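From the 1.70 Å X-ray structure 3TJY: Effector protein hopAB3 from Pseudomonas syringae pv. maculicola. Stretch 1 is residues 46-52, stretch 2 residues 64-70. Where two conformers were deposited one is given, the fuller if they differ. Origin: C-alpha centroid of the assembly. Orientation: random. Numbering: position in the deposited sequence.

Stretch 1 46-52: VFLQHFP
Stretch 2, residues 64-70: ELAIALR

Stretch 1 enters as helix from earlier in the chain. Its phi/psi run -62/-49 at Val46, -60/-40 at Phe47, -66/-25 at Leu48, -71/-20 at Gln49, -122/-24 at His50, -127/76 at Phe51 and -59/-29 at Pro52. Phe47 O accepts two hydrogen bonds, from Phe51 N at 2.7 Å and His50 N at 3.0 Å; Gln49 N to Val46 O, at 3.1 Å, is weak. Stretch 2 is helical throughout, phi -55 to -71° and psi -38 to -48°, with bonds from Ala68 N to Glu64 O (2.9 Å), Leu69 N to Leu65 O (2.8 Å) and Arg70 N to Ala66 O (3.0 Å). The stretches run in broadly opposite directions; their closest CA atoms are His50 CA and Leu65 CA, 8.6 Å apart.

No hydrogen bond crosses between them; the contact is mainly apolar packing that buries 229 Å². Leu65 and Leu69, one helical turn apart, direct CA-to-CB toward stretch 1, share the t,p rotamer (chi1/chi2 -176/62° and -178/59°) and offer branch methyls to the rings. Phe51 has the most covered area, 69 Å². Its CA-to-CB points sideways, but chi1 -58° (m) and chi2 -88° bring the ring nearer. Its flat apolar face receives Leu65 CD2, 4.0 Å from the ring centroid and 26° off the normal, a CH-pi contact. Ala66 N approaches the ring edge, 4.2 Å from Phe51 CE1; the buried Ala66 points sideways, its small CB 4.5 Å from Phe51 CE1.

Leu69 CD2 touches both rings obliquely, 3.9 Å from Phe51 CE2 and from Phe47 CE1. Buried Phe47 also starts sideways, its ring end coming nearer (chi1 -88°, m; chi2 -86°). Leu65 CD2 lies 3.5 Å from His50 O and 4.1 Å from His50 CB. His50 CA-to-CB points toward stretch 2, but with chi1 -58° (m) and chi2 -84° the imidazole leads away, its nitrogens hydrogen-bonded elsewhere in the structure.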

# COMPACT_ATOMS: atom_id res chain seq x y z
N VAL A 46 -2.56 8.17 -2.87
CA VAL A 46 -1.33 7.74 -2.20
C VAL A 46 -0.70 6.56 -2.91
O VAL A 46 0.49 6.56 -3.18
CB VAL A 46 -1.57 7.35 -0.73
CG1 VAL A 46 -0.29 6.75 -0.12
CG2 VAL A 46 -2.03 8.56 0.07
N PHE A 47 -1.50 5.54 -3.20
CA PHE A 47 -0.99 4.37 -3.87
C PHE A 47 -0.40 4.70 -5.24
O PHE A 47 0.66 4.18 -5.61
CB PHE A 47 -2.06 3.27 -3.96
CG PHE A 47 -2.08 2.38 -2.75
CD1 PHE A 47 -1.23 1.29 -2.69
CD2 PHE A 47 -2.89 2.66 -1.67
CE1 PHE A 47 -1.19 0.48 -1.57
CE2 PHE A 47 -2.87 1.85 -0.54
CZ PHE A 47 -2.01 0.76 -0.49
N LEU A 48 -1.06 5.60 -5.98
CA LEU A 48 -0.57 5.96 -7.31
C LEU A 48 0.77 6.69 -7.27
O LEU A 48 1.51 6.69 -8.25
CB LEU A 48 -1.59 6.82 -8.07
CG LEU A 48 -2.88 6.13 -8.54
CD1 LEU A 48 -3.85 7.12 -9.19
CD2 LEU A 48 -2.56 4.97 -9.51
N GLN A 49 1.08 7.32 -6.14
CA GLN A 49 2.36 8.02 -6.03
C GLN A 49 3.50 7.02 -5.94
O GLN A 49 4.66 7.38 -6.19
CB GLN A 49 2.41 8.91 -4.78
CG GLN A 49 1.47 10.08 -4.78
CD GLN A 49 1.57 10.92 -3.52
OE1 GLN A 49 2.66 11.33 -3.13
NE2 GLN A 49 0.43 11.17 -2.87
N HIS A 50 3.19 5.78 -5.57
CA HIS A 50 4.23 4.79 -5.28
C HIS A 50 4.16 3.53 -6.12
O HIS A 50 5.16 2.82 -6.29
CB HIS A 50 4.20 4.42 -3.80
CG HIS A 50 4.40 5.59 -2.91
ND1 HIS A 50 5.65 6.07 -2.58
CD2 HIS A 50 3.51 6.42 -2.31
CE1 HIS A 50 5.52 7.13 -1.80
NE2 HIS A 50 4.23 7.36 -1.62
N PHE A 51 2.97 3.23 -6.64
CA PHE A 51 2.79 2.10 -7.54
C PHE A 51 2.10 2.61 -8.80
O PHE A 51 0.91 2.41 -8.98
CB PHE A 51 1.92 1.01 -6.88
CG PHE A 51 2.49 0.48 -5.59
CD1 PHE A 51 3.38 -0.59 -5.60
CD2 PHE A 51 2.12 1.04 -4.38
CE1 PHE A 51 3.90 -1.10 -4.41
CE2 PHE A 51 2.66 0.54 -3.17
CZ PHE A 51 3.55 -0.53 -3.20
N PRO A 52 2.85 3.30 -9.67
CA PRO A 52 2.23 4.04 -10.77
C PRO A 52 1.41 3.17 -11.72
O PRO A 52 0.47 3.68 -12.30
CB PRO A 52 3.43 4.62 -11.52
CG PRO A 52 4.64 3.84 -11.00
CD PRO A 52 4.31 3.48 -9.62
N GLU A 64 10.43 -5.26 -4.13
CA GLU A 64 10.95 -4.80 -2.84
C GLU A 64 9.97 -3.88 -2.13
O GLU A 64 9.80 -3.96 -0.90
CB GLU A 64 12.31 -4.11 -3.01
CG GLU A 64 13.48 -5.06 -3.19
CD GLU A 64 14.80 -4.32 -3.33
OE1 GLU A 64 14.75 -3.08 -3.53
OE2 GLU A 64 15.86 -4.97 -3.25
N LEU A 65 9.32 -3.00 -2.88
CA LEU A 65 8.41 -2.04 -2.24
C LEU A 65 7.17 -2.74 -1.72
O LEU A 65 6.69 -2.43 -0.63
CB LEU A 65 8.04 -0.90 -3.20
CG LEU A 65 7.18 0.19 -2.56
CD1 LEU A 65 7.92 0.88 -1.39
CD2 LEU A 65 6.79 1.23 -3.62
N ALA A 66 6.62 -3.68 -2.49
CA ALA A 66 5.43 -4.39 -2.01
C ALA A 66 5.75 -5.18 -0.75
O ALA A 66 4.92 -5.25 0.17
CB ALA A 66 4.87 -5.30 -3.09
N ILE A 67 6.93 -5.79 -0.71
CA ILE A 67 7.33 -6.54 0.48
C ILE A 67 7.47 -5.58 1.66
O ILE A 67 6.97 -5.85 2.75
CB ILE A 67 8.67 -7.28 0.25
CG1 ILE A 67 8.49 -8.39 -0.77
CG2 ILE A 67 9.22 -7.84 1.56
CD1 ILE A 67 9.80 -9.00 -1.27
N ALA A 68 8.17 -4.47 1.45
CA ALA A 68 8.37 -3.51 2.54
C ALA A 68 7.05 -2.94 3.02
O ALA A 68 6.88 -2.73 4.22
CB ALA A 68 9.31 -2.37 2.10
N LEU A 69 6.11 -2.70 2.12
CA LEU A 69 4.82 -2.16 2.54
C LEU A 69 4.01 -3.19 3.33
O LEU A 69 3.37 -2.85 4.34
CB LEU A 69 4.02 -1.62 1.34
CG LEU A 69 2.67 -1.00 1.75
CD1 LEU A 69 2.88 0.16 2.72
CD2 LEU A 69 1.92 -0.50 0.51
N ARG A 70 4.01 -4.44 2.88
CA ARG A 70 3.30 -5.46 3.64
C ARG A 70 3.89 -5.56 5.05
O ARG A 70 3.15 -5.68 6.04
CB ARG A 70 3.36 -6.81 2.93
CG ARG A 70 2.28 -7.76 3.38
CD ARG A 70 2.76 -9.19 3.31
NE ARG A 70 2.04 -10.02 2.36
CZ ARG A 70 0.72 -9.99 2.14
NH1 ARG A 70 -0.07 -9.15 2.81
NH2 ARG A 70 0.21 -10.82 1.24